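Local coordinates for acyl-CoA dehydrogenase (Thermus thermophilus, PDB 2Z1Q), which probably catalyses the FAD-dependent oxidation of 2,3-saturated acyl-CoA to 2,3-dehydroacyl-CoA, passing the electrons on to an acceptor, at residues B[96-101]-B[274-279]; B[301-306]-B[559-564]; B[309-314]-B[510-515]; B[445-450]-B[495-500]. All blocks are in the same frame, centred on the assembly; numbering follows the deposited sequence.

All four contacts are between helices, and helix 300-331 runs through the middle of the set. Contact 1 comes first along the chain and joins the N-terminal helical domain to helix 252-288 of the C-terminal one; its centre is about 18 Å from that of contact 3, which it meets through Leu279 and Ile313. Contacts 2 and 3 both use helix 300-331, with centres about 11 Å apart. Contact 4, another 12 Å from contact 3, is nested inside the loop that contact 3 closes, and contact 3 inside that of contact 2. The nesting brings helices 505-528 and 556-570 onto helix 300-331, whose first turn lines the FAD pocket, with helix 445-468 packed further out on 476-502.

Contact 1. Residues B[96-101]-B[274-279]; sequences VAEELS and GAKRAL
Arg277 pushes its guanidinium against residues 98-101, and NH2 does most of the work: it forms a salt bridge to Glu99 OE1 at 3.1 Å and a weak hydrogen bond to the Glu98 carbonyl oxygen. NH1 adds a second weak bond, to Glu99 O. The Glu99 carboxylate plane is turned only 17° from the guanidinium, while Ser101 OG sits over one guanidinium face, modelled as bonded to Glu98 O though its place is less certain. Ser101 packs close on Gly274, CB to N 3.1 Å, with the CA atoms 4.9 Å apart. One residue earlier, Lys276 NZ meets Glu98 OE1 at 2.6 Å in a salt bridge that uses the syn lone pair of the oxygen. A water at the guanidinium edge ties both pairs together, accepting from Arg277 NH2 at 2.7 Å and donating to Glu98 OE1 and Glu99 OE2. Lys276 and Glu98 arrive as extended chains crossing at about a right angle, whereas Arg277 bends at chi2 and chi3. The Tyr321 hydroxyl bonds Glu98 OE2, and Glu317 gives Lys276 a second carboxylate. An alanine in place of Arg277 would remove the salt bridge and both carbonyl bonds, and would probably loosen this joint. Cations facing two glutamates and two backbone carbonyls probably keep both acids ionised, and the joint between the two helical domains is largely one of charge and water.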
# COMPACT_ATOMS: atom_id res chain seq x y z
N VAL B 96 14.74 -12.79 -18.01
CA VAL B 96 13.71 -12.44 -18.99
C VAL B 96 12.46 -11.99 -18.24
O VAL B 96 11.81 -11.02 -18.63
CB VAL B 96 13.38 -13.65 -19.91
CG1 VAL B 96 12.12 -13.38 -20.72
CG2 VAL B 96 14.55 -13.91 -20.86
N ALA B 97 12.13 -12.68 -17.16
CA ALA B 97 10.98 -12.31 -16.35
C ALA B 97 11.17 -10.91 -15.80
O ALA B 97 10.26 -10.09 -15.85
CB ALA B 97 10.81 -13.30 -15.21
N GLU B 98 12.37 -10.63 -15.29
CA GLU B 98 12.66 -9.32 -14.72
C GLU B 98 12.52 -8.18 -15.74
O GLU B 98 11.92 -7.15 -15.44
CB GLU B 98 14.07 -9.27 -14.09
CG GLU B 98 14.51 -7.86 -13.64
CD GLU B 98 15.94 -7.77 -13.11
OE1 GLU B 98 16.44 -6.63 -12.97
OE2 GLU B 98 16.57 -8.82 -12.84
N GLU B 99 13.07 -8.37 -16.93
CA GLU B 99 13.02 -7.35 -17.97
C GLU B 99 11.62 -7.15 -18.54
O GLU B 99 11.29 -6.10 -19.07
CB GLU B 99 14.01 -7.70 -19.10
CG GLU B 99 15.50 -7.57 -18.71
CD GLU B 99 15.84 -6.24 -18.05
OE1 GLU B 99 15.15 -5.24 -18.33
OE2 GLU B 99 16.81 -6.19 -17.27
N LEU B 100 10.78 -8.17 -18.41
CA LEU B 100 9.42 -8.05 -18.92
C LEU B 100 8.46 -7.34 -17.97
O LEU B 100 7.29 -7.17 -18.29
CB LEU B 100 8.88 -9.42 -19.29
CG LEU B 100 9.34 -9.93 -20.65
CD1 LEU B 100 8.76 -11.30 -20.85
CD2 LEU B 100 8.89 -8.99 -21.78
N SER B 101 8.97 -6.90 -16.81
CA SER B 101 8.15 -6.19 -15.83
C SER B 101 7.77 -4.80 -16.37
O SER B 101 7.11 -4.02 -15.68
CB SER B 101 8.92 -6.02 -14.51
OG SER B 101 10.00 -5.10 -14.65
N GLY B 274 9.98 -4.67 -11.88
CA GLY B 274 8.98 -3.62 -11.80
C GLY B 274 9.41 -2.52 -10.86
O GLY B 274 9.22 -1.33 -11.14
N ALA B 275 10.01 -2.91 -9.74
CA ALA B 275 10.48 -1.95 -8.76
C ALA B 275 11.48 -0.99 -9.42
O ALA B 275 11.36 0.24 -9.26
CB ALA B 275 11.10 -2.67 -7.58
N LYS B 276 12.44 -1.52 -10.18
CA LYS B 276 13.42 -0.69 -10.86
C LYS B 276 12.73 0.33 -11.76
O LYS B 276 13.08 1.51 -11.77
CB LYS B 276 14.37 -1.54 -11.72
CG LYS B 276 15.29 -2.47 -10.93
CD LYS B 276 16.21 -3.26 -11.85
CE LYS B 276 17.23 -4.06 -11.06
NZ LYS B 276 18.08 -4.92 -11.93
N ARG B 277 11.73 -0.12 -12.51
CA ARG B 277 11.02 0.79 -13.40
C ARG B 277 10.36 1.90 -12.61
O ARG B 277 10.44 3.08 -12.98
CB ARG B 277 9.95 0.06 -14.21
CG ARG B 277 10.45 -1.20 -14.85
CD ARG B 277 11.63 -0.91 -15.75
NE ARG B 277 12.57 -2.02 -15.74
CZ ARG B 277 12.31 -3.22 -16.23
NH1 ARG B 277 11.13 -3.48 -16.77
NH2 ARG B 277 13.23 -4.17 -16.16
N ALA B 278 9.68 1.53 -11.53
CA ALA B 278 9.00 2.51 -10.69
C ALA B 278 10.04 3.49 -10.13
O ALA B 278 9.75 4.67 -9.95
CB ALA B 278 8.26 1.82 -9.55
N LEU B 279 11.24 2.98 -9.87
CA LEU B 279 12.31 3.83 -9.34
C LEU B 279 12.79 4.81 -10.42
O LEU B 279 13.00 5.98 -10.13
CB LEU B 279 13.49 2.97 -8.85
CG LEU B 279 14.33 3.47 -7.65
CD1 LEU B 279 15.62 2.67 -7.56
CD2 LEU B 279 14.67 4.93 -7.80
O HOH W 1 19.50 -7.83 -12.45
O HOH W 2 15.56 -4.92 -15.09

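Contact 2. Residues B[301-306]-B[559-564]; sequences LIQQKL and LRRQAA. With FAD (flavin-adenine dinucleotide), chain C.
The FAD pocket of this acyl-CoA dehydrogenase takes Ile302 from the first turn of helix 300-331, and helix 556-570 crosses this part of the helix at 79°, with the segment axes 7.6 Å apart. The Ile302 side chain faces the adenosine end of the cofactor. A glycine in place of Ile302 would remove this apolar side chain from the pocket wall and would probably weaken the pocket's hold on the adenosine end. On the flank toward 559-564, Ala564 CB nestles on Gln303, 3.6 Å from its CB, and Leu306 CB packs on the same methyl from 4.2 Å. The small alanine lets the backbones come close, with Leu306 CA and Ala564 CA 5.1 Å apart. Gln303 bends at chi2, so OE1 rests on Arg561 CG at 3.5 Å while NE2 bonds Gly297 O and Glu565. Arg561 itself turns to the second subunit, where Glu477 takes its NE in a salt bridge. Arg560, paired through NE with Glu308, runs alongside Gln304, pointing the same way. Their tips are bridged by a water that accepts from Arg560 NH1 at 2.8 Å and donates to Gln304 OE1 at 2.7 Å.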
# COMPACT_ATOMS: atom_id res chain seq x y z
N LEU B 301 12.90 14.43 2.84
CA LEU B 301 11.90 13.35 2.80
C LEU B 301 11.84 12.59 1.47
O LEU B 301 11.59 11.39 1.45
CB LEU B 301 10.52 13.88 3.17
CG LEU B 301 10.41 14.43 4.60
CD1 LEU B 301 9.03 14.99 4.85
CD2 LEU B 301 10.72 13.33 5.60
N ILE B 302 12.06 13.29 0.36
CA ILE B 302 12.05 12.60 -0.92
C ILE B 302 13.32 11.75 -1.01
O ILE B 302 13.26 10.60 -1.45
CB ILE B 302 12.06 13.57 -2.10
CG1 ILE B 302 10.78 14.40 -2.07
CG2 ILE B 302 12.18 12.83 -3.40
CD1 ILE B 302 10.85 15.50 -1.10
N GLN B 303 14.45 12.32 -0.58
CA GLN B 303 15.72 11.60 -0.62
C GLN B 303 15.62 10.33 0.23
O GLN B 303 16.14 9.28 -0.14
CB GLN B 303 16.87 12.47 -0.11
CG GLN B 303 17.09 13.77 -0.90
CD GLN B 303 18.57 14.02 -1.16
OE1 GLN B 303 19.41 13.82 -0.28
NE2 GLN B 303 18.89 14.48 -2.37
N GLN B 304 14.94 10.42 1.37
CA GLN B 304 14.78 9.26 2.22
C GLN B 304 14.04 8.14 1.44
O GLN B 304 14.43 6.98 1.51
CB GLN B 304 14.01 9.65 3.49
CG GLN B 304 13.58 8.49 4.36
CD GLN B 304 12.86 8.96 5.61
OE1 GLN B 304 13.49 9.41 6.57
NE2 GLN B 304 11.54 8.85 5.61
N LYS B 305 13.00 8.50 0.71
CA LYS B 305 12.25 7.50 -0.06
C LYS B 305 13.13 6.87 -1.14
O LYS B 305 13.25 5.65 -1.23
CB LYS B 305 11.03 8.15 -0.71
CG LYS B 305 10.06 8.80 0.25
CD LYS B 305 8.87 9.32 -0.53
CE LYS B 305 8.05 10.32 0.26
NZ LYS B 305 7.49 9.71 1.47
N LEU B 306 13.75 7.72 -1.95
CA LEU B 306 14.65 7.31 -3.04
C LEU B 306 15.77 6.41 -2.53
O LEU B 306 16.14 5.44 -3.18
CB LEU B 306 15.24 8.54 -3.74
CG LEU B 306 14.28 9.42 -4.54
CD1 LEU B 306 14.99 10.69 -4.99
CD2 LEU B 306 13.74 8.63 -5.74
N LEU B 559 23.22 7.81 5.18
CA LEU B 559 23.30 6.75 4.19
C LEU B 559 22.21 6.81 3.12
O LEU B 559 22.50 6.65 1.94
CB LEU B 559 23.30 5.37 4.88
CG LEU B 559 24.50 5.06 5.80
CD1 LEU B 559 24.37 3.65 6.35
CD2 LEU B 559 25.80 5.17 5.03
N ARG B 560 20.96 7.05 3.52
CA ARG B 560 19.90 7.13 2.53
C ARG B 560 20.16 8.30 1.60
O ARG B 560 20.03 8.18 0.39
CB ARG B 560 18.54 7.28 3.20
CG ARG B 560 18.03 6.02 3.90
CD ARG B 560 16.53 6.12 4.04
NE ARG B 560 15.92 5.02 4.79
CZ ARG B 560 15.69 5.04 6.10
NH1 ARG B 560 16.01 6.10 6.84
NH2 ARG B 560 15.11 4.00 6.68
N ARG B 561 20.57 9.44 2.16
CA ARG B 561 20.85 10.60 1.32
C ARG B 561 21.93 10.29 0.29
O ARG B 561 21.87 10.75 -0.85
CB ARG B 561 21.28 11.80 2.15
CG ARG B 561 20.13 12.47 2.88
CD ARG B 561 20.53 13.86 3.32
NE ARG B 561 19.42 14.56 3.96
CZ ARG B 561 19.42 15.87 4.20
NH1 ARG B 561 20.47 16.60 3.85
NH2 ARG B 561 18.38 16.45 4.79
N GLN B 562 22.91 9.48 0.69
CA GLN B 562 24.01 9.09 -0.18
C GLN B 562 23.47 8.24 -1.35
O GLN B 562 23.88 8.42 -2.50
CB GLN B 562 25.06 8.30 0.62
CG GLN B 562 26.25 7.83 -0.19
CD GLN B 562 27.33 7.15 0.66
OE1 GLN B 562 28.29 6.59 0.12
NE2 GLN B 562 27.18 7.19 1.98
N ALA B 563 22.55 7.33 -1.05
CA ALA B 563 21.93 6.46 -2.05
C ALA B 563 21.05 7.31 -2.99
O ALA B 563 21.08 7.14 -4.21
CB ALA B 563 21.08 5.39 -1.35
N ALA B 564 20.29 8.22 -2.39
CA ALA B 564 19.42 9.13 -3.13
C ALA B 564 20.24 9.85 -4.19
O ALA B 564 19.93 9.78 -5.38
CB ALA B 564 18.79 10.16 -2.17
PA FAD C . 4.14 17.28 -6.50
O1A FAD C . 3.13 16.32 -6.85
O2A FAD C . 4.25 18.73 -7.18
O5B FAD C . 4.81 17.11 -5.08
C5B FAD C . 5.75 16.05 -5.09
C4B FAD C . 6.37 16.21 -3.74
O4B FAD C . 5.82 16.92 -2.69
C3B FAD C . 7.27 15.05 -3.12
O3B FAD C . 8.59 15.11 -3.67
C2B FAD C . 7.11 15.58 -1.64
O2B FAD C . 8.17 15.21 -0.74
C1B FAD C . 7.09 16.97 -2.15
N9A FAD C . 7.41 18.11 -1.31
C8A FAD C . 6.93 19.36 -1.61
N7A FAD C . 7.36 20.22 -0.77
C5A FAD C . 8.13 19.61 0.14
C6A FAD C . 8.86 20.03 1.29
N6A FAD C . 8.84 21.35 1.66
N1A FAD C . 9.55 19.09 2.01
C2A FAD C . 9.58 17.81 1.64
N3A FAD C . 8.92 17.39 0.57
C4A FAD C . 8.18 18.23 -0.21
N1 FAD C . -6.73 21.27 -5.60
C2 FAD C . -7.55 22.30 -5.36
O2 FAD C . -7.06 23.43 -5.29
N3 FAD C . -8.89 22.17 -5.19
C4 FAD C . -9.52 20.94 -5.28
O4 FAD C . -10.72 20.82 -5.14
C4X FAD C . -8.68 19.76 -5.57
N5 FAD C . -9.17 18.53 -5.72
C5X FAD C . -8.38 17.47 -6.05
C6 FAD C . -8.93 16.15 -6.26
C7 FAD C . -8.09 15.09 -6.63
C7M FAD C . -8.71 13.73 -6.88
C8 FAD C . -6.68 15.29 -6.77
C8M FAD C . -5.76 14.16 -7.18
C9 FAD C . -6.13 16.55 -6.56
C9A FAD C . -6.96 17.66 -6.18
N10 FAD C . -6.39 18.95 -6.02
C10 FAD C . -7.19 20.02 -5.73
C1' FAD C . -4.96 19.05 -6.21
C2' FAD C . -4.10 19.09 -4.95
O2' FAD C . -4.31 20.29 -4.19
C3' FAD C . -2.74 19.04 -5.53
O3' FAD C . -2.62 17.78 -6.25
C4' FAD C . -1.62 19.06 -4.53
O4' FAD C . -1.61 20.27 -3.75
C5' FAD C . -0.46 18.91 -5.45
O5' FAD C . 0.75 18.81 -4.87
P FAD C . 1.62 18.41 -6.15
O1P FAD C . 0.98 17.25 -6.81
O2P FAD C . 1.68 19.66 -7.20
O3P FAD C . 3.06 18.01 -5.50
O HOH W 3 16.15 8.89 6.31

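Contact 3. Residues B[309-314]-B[510-515]; sequences MASRIY and ARIYLA
Ser311 holds its OG anti to the backbone N (chi1 178°), which sends the hydroxyl off helix 300-331 straight at helix 505-528. There Ile512 has CG2 anti to its own backbone N, presenting that methyl to the serine, and Tyr513 has its ring in the same position (chi1 -175°), leaving CB beside the hydroxyl and carrying the ring past it. This is a near-perpendicular crossing of two helices in the C-terminal helical region of the acyl-CoA dehydrogenase fold: the short segments meet at a signed angle of -85°, their axes 8.6 Å apart. With only a serine at the crossing, the nearest CA atoms, Ser311 and Tyr513, are 6.2 Å apart. Ser311 OG packs tightly on Ile512 CG2, at 3.2 Å, and lies 3.7 Å from Tyr513 CB. Its hydrogen bond goes to the carbonyl oxygen of Leu509, one residue before 510-515, so this buried hydroxyl has a hydrogen-bond partner while its contacts across the crossing are chiefly with Ile512 CG2 and Tyr513 CB. One turn further on, Tyr314 leans across with CE2 4.2 Å from Ala510 CB. Its hydroxyl continues beyond this helix to Ala495 O of helix 476-502, probably as a hydrogen bond, so one tyrosine spans three helices. Next to Ser311, Arg312 forms a salt bridge from NE to Glu308 and makes a cation-pi contact with Tyr364. What it gives to helix 505-528 is backbone: Arg312 CA lies 4.4 Å from Tyr513 CD1.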
# COMPACT_ATOMS: atom_id res chain seq x y z
N MET B 309 14.16 3.05 -1.35
CA MET B 309 13.77 2.28 -2.53
C MET B 309 14.95 1.52 -3.14
O MET B 309 14.86 0.31 -3.38
CB MET B 309 13.15 3.20 -3.59
CG MET B 309 11.76 3.69 -3.26
SD MET B 309 11.24 4.97 -4.40
CE MET B 309 10.98 6.26 -3.29
N ALA B 310 16.05 2.22 -3.39
CA ALA B 310 17.24 1.59 -3.96
C ALA B 310 17.77 0.50 -3.04
O ALA B 310 18.21 -0.55 -3.47
CB ALA B 310 18.32 2.63 -4.23
N SER B 311 17.70 0.74 -1.74
CA SER B 311 18.17 -0.26 -0.81
C SER B 311 17.34 -1.54 -0.86
O SER B 311 17.89 -2.64 -1.00
CB SER B 311 18.20 0.31 0.61
OG SER B 311 18.63 -0.69 1.52
N ARG B 312 16.01 -1.43 -0.77
CA ARG B 312 15.19 -2.64 -0.80
C ARG B 312 15.31 -3.38 -2.13
O ARG B 312 15.34 -4.60 -2.17
CB ARG B 312 13.75 -2.30 -0.46
CG ARG B 312 13.61 -1.53 0.85
CD ARG B 312 12.22 -1.65 1.42
NE ARG B 312 11.95 -0.61 2.41
CZ ARG B 312 10.83 -0.55 3.14
NH1 ARG B 312 10.66 0.43 4.01
NH2 ARG B 312 9.89 -1.48 2.99
N ILE B 313 15.39 -2.64 -3.22
CA ILE B 313 15.54 -3.28 -4.52
C ILE B 313 16.86 -4.07 -4.57
O ILE B 313 16.88 -5.20 -5.06
CB ILE B 313 15.51 -2.24 -5.65
CG1 ILE B 313 14.12 -1.59 -5.72
CG2 ILE B 313 15.88 -2.89 -6.96
CD1 ILE B 313 14.10 -0.36 -6.60
N TYR B 314 17.94 -3.49 -4.06
CA TYR B 314 19.23 -4.17 -4.07
C TYR B 314 19.16 -5.48 -3.28
O TYR B 314 19.64 -6.52 -3.74
CB TYR B 314 20.31 -3.26 -3.47
CG TYR B 314 21.64 -3.96 -3.29
CD1 TYR B 314 22.44 -4.26 -4.38
CD2 TYR B 314 22.07 -4.35 -2.02
CE1 TYR B 314 23.65 -4.94 -4.22
CE2 TYR B 314 23.27 -5.03 -1.85
CZ TYR B 314 24.06 -5.32 -2.96
OH TYR B 314 25.24 -6.00 -2.85
N ALA B 510 23.49 -2.17 1.43
CA ALA B 510 23.44 -3.35 2.26
C ALA B 510 23.29 -2.96 3.74
O ALA B 510 22.56 -3.60 4.48
CB ALA B 510 24.69 -4.18 2.06
N ARG B 511 23.98 -1.90 4.14
CA ARG B 511 23.96 -1.43 5.53
C ARG B 511 22.59 -0.86 5.91
O ARG B 511 22.09 -1.10 7.01
CB ARG B 511 25.08 -0.39 5.74
CG ARG B 511 25.33 0.04 7.19
CD ARG B 511 26.63 0.85 7.29
NE ARG B 511 27.76 0.06 6.81
CZ ARG B 511 28.53 0.39 5.77
NH1 ARG B 511 29.53 -0.41 5.42
NH2 ARG B 511 28.30 1.51 5.10
N ILE B 512 21.99 -0.12 4.99
CA ILE B 512 20.68 0.47 5.19
C ILE B 512 19.63 -0.62 5.43
O ILE B 512 18.77 -0.48 6.29
CB ILE B 512 20.30 1.30 3.95
CG1 ILE B 512 21.09 2.61 3.96
CG2 ILE B 512 18.80 1.52 3.88
CD1 ILE B 512 20.92 3.41 2.70
N TYR B 513 19.74 -1.70 4.67
CA TYR B 513 18.80 -2.81 4.76
C TYR B 513 19.03 -3.61 6.05
O TYR B 513 18.08 -3.96 6.76
CB TYR B 513 18.96 -3.72 3.53
CG TYR B 513 17.95 -4.82 3.48
CD1 TYR B 513 16.71 -4.63 2.87
CD2 TYR B 513 18.18 -6.04 4.13
CE1 TYR B 513 15.73 -5.59 2.92
CE2 TYR B 513 17.19 -7.02 4.19
CZ TYR B 513 15.96 -6.78 3.58
OH TYR B 513 14.91 -7.66 3.66
N LEU B 514 20.30 -3.90 6.33
CA LEU B 514 20.69 -4.65 7.51
C LEU B 514 20.19 -4.01 8.82
O LEU B 514 19.53 -4.68 9.63
CB LEU B 514 22.22 -4.76 7.55
CG LEU B 514 22.82 -5.38 8.81
CD1 LEU B 514 22.21 -6.75 9.03
CD2 LEU B 514 24.34 -5.48 8.69
N ALA B 515 20.49 -2.73 9.03
CA ALA B 515 20.06 -2.03 10.24
C ALA B 515 18.56 -2.17 10.47
O ALA B 515 18.12 -2.56 11.56
CB ALA B 515 20.42 -0.54 10.14

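Contact 4. Residues B[445-450]-B[495-500]; sequences LELHQV and ALLRAR
Leu496 and Leu447 form the apolar centre, sliding past each other in opposite directions so that Leu447 CD2 comes to 3.9 Å from Leu496 CB. The same CD2 methyl meets Leu497 CD2 at 4.1 Å, the two leucines crossing at about a right angle. Leu496 sends its two branches different ways: CD1 lies against Val450 CG2 at 3.8 Å, while CD2 slips under the carboxylate arm of Glu446, 3.5 Å from OE1. Its chi1 of -104° falls away from any staggered position, which suggests some torsional strain. Leu514 of helix 505-528 closes over Leu496 and Glu446 from another side. Helices 445-468 and 476-502 follow one another in the chain as an antiparallel hairpin, the segments at 158° with axes 10.8 Å apart, a spacing filled by the interleaved leucine side chains. Outside the leucines, Arg500 folds at chi2 and chi3 and turns back toward the start of helix 445-468. Its NH2 sits 3.7 Å from Leu447 CG, tip to tip, and makes a salt bridge to Asp444. NH1 takes Glu446 OE1 at 2.9 Å in a second salt bridge, the oxygen in the guanidinium plane and the carboxylate turned only 21° from it. The other oxygen, Glu446 OE2, pairs with NE of Arg511 on helix 505-528.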
# COMPACT_ATOMS: atom_id res chain seq x y z
N LEU B 445 31.53 -7.43 11.84
CA LEU B 445 30.39 -7.45 12.74
C LEU B 445 29.08 -7.50 11.97
O LEU B 445 28.11 -8.12 12.42
CB LEU B 445 30.42 -6.21 13.65
CG LEU B 445 31.70 -5.92 14.44
CD1 LEU B 445 32.70 -5.21 13.53
CD2 LEU B 445 31.39 -5.04 15.65
N GLU B 446 29.05 -6.86 10.80
CA GLU B 446 27.83 -6.85 10.00
C GLU B 446 27.43 -8.28 9.66
O GLU B 446 26.28 -8.66 9.84
CB GLU B 446 28.03 -6.03 8.73
CG GLU B 446 28.31 -4.57 9.01
CD GLU B 446 28.25 -3.73 7.75
OE1 GLU B 446 28.88 -4.13 6.75
OE2 GLU B 446 27.59 -2.67 7.77
N LEU B 447 28.39 -9.06 9.17
CA LEU B 447 28.11 -10.45 8.82
C LEU B 447 27.77 -11.24 10.07
O LEU B 447 27.10 -12.27 10.00
CB LEU B 447 29.31 -11.09 8.11
CG LEU B 447 29.49 -10.72 6.64
CD1 LEU B 447 30.58 -11.58 6.02
CD2 LEU B 447 28.18 -10.92 5.90
N HIS B 448 28.23 -10.76 11.22
CA HIS B 448 27.95 -11.43 12.48
C HIS B 448 26.48 -11.24 12.86
O HIS B 448 25.81 -12.16 13.30
CB HIS B 448 28.83 -10.86 13.60
CG HIS B 448 28.54 -11.46 14.94
ND1 HIS B 448 28.48 -10.70 16.09
CD2 HIS B 448 28.30 -12.73 15.32
CE1 HIS B 448 28.20 -11.49 17.12
NE2 HIS B 448 28.09 -12.72 16.68
N GLN B 449 25.98 -10.02 12.68
CA GLN B 449 24.59 -9.71 12.99
C GLN B 449 23.69 -10.60 12.14
O GLN B 449 22.63 -11.06 12.58
CB GLN B 449 24.32 -8.23 12.73
CG GLN B 449 25.33 -7.32 13.40
CD GLN B 449 25.12 -5.86 13.08
OE1 GLN B 449 24.86 -5.50 11.93
NE2 GLN B 449 25.26 -5.00 14.08
N VAL B 450 24.14 -10.87 10.91
CA VAL B 450 23.40 -11.73 10.01
C VAL B 450 23.33 -13.12 10.61
O VAL B 450 22.30 -13.79 10.57
CB VAL B 450 24.08 -11.78 8.62
CG1 VAL B 450 23.66 -13.03 7.86
CG2 VAL B 450 23.69 -10.53 7.84
N ALA B 495 22.67 -9.68 0.38
CA ALA B 495 22.98 -8.30 0.01
C ALA B 495 24.40 -7.90 0.45
O ALA B 495 25.10 -7.17 -0.26
CB ALA B 495 21.99 -7.35 0.61
N LEU B 496 24.80 -8.39 1.63
CA LEU B 496 26.12 -8.07 2.18
C LEU B 496 27.25 -8.76 1.45
O LEU B 496 28.25 -8.14 1.11
CB LEU B 496 26.16 -8.44 3.67
CG LEU B 496 26.06 -7.28 4.67
CD1 LEU B 496 25.53 -7.79 6.01
CD2 LEU B 496 27.44 -6.63 4.84
N LEU B 497 27.10 -10.06 1.20
CA LEU B 497 28.13 -10.81 0.50
C LEU B 497 28.37 -10.25 -0.89
O LEU B 497 29.49 -10.28 -1.39
CB LEU B 497 27.74 -12.29 0.41
CG LEU B 497 27.64 -13.02 1.74
CD1 LEU B 497 27.25 -14.47 1.51
CD2 LEU B 497 28.97 -12.95 2.47
N ARG B 498 27.32 -9.73 -1.53
CA ARG B 498 27.48 -9.17 -2.86
C ARG B 498 28.17 -7.81 -2.78
O ARG B 498 28.98 -7.47 -3.64
CB ARG B 498 26.11 -9.04 -3.56
CG ARG B 498 26.13 -8.28 -4.90
CD ARG B 498 24.73 -8.12 -5.49
NE ARG B 498 24.71 -7.28 -6.69
CZ ARG B 498 23.60 -6.85 -7.30
NH1 ARG B 498 23.70 -6.09 -8.39
NH2 ARG B 498 22.40 -7.17 -6.82
N ALA B 499 27.85 -7.04 -1.75
CA ALA B 499 28.45 -5.72 -1.58
C ALA B 499 29.98 -5.80 -1.44
O ALA B 499 30.69 -4.88 -1.85
CB ALA B 499 27.85 -5.02 -0.36
N ARG B 500 30.45 -6.90 -0.85
CA ARG B 500 31.89 -7.13 -0.64
C ARG B 500 32.62 -7.32 -1.97
O ARG B 500 33.74 -6.83 -2.14
CB ARG B 500 32.09 -8.37 0.24
CG ARG B 500 31.63 -8.18 1.69
CD ARG B 500 32.48 -7.15 2.41
NE ARG B 500 31.73 -6.37 3.39
CZ ARG B 500 31.20 -6.86 4.50
NH1 ARG B 500 30.53 -6.06 5.33
NH2 ARG B 500 31.32 -8.15 4.79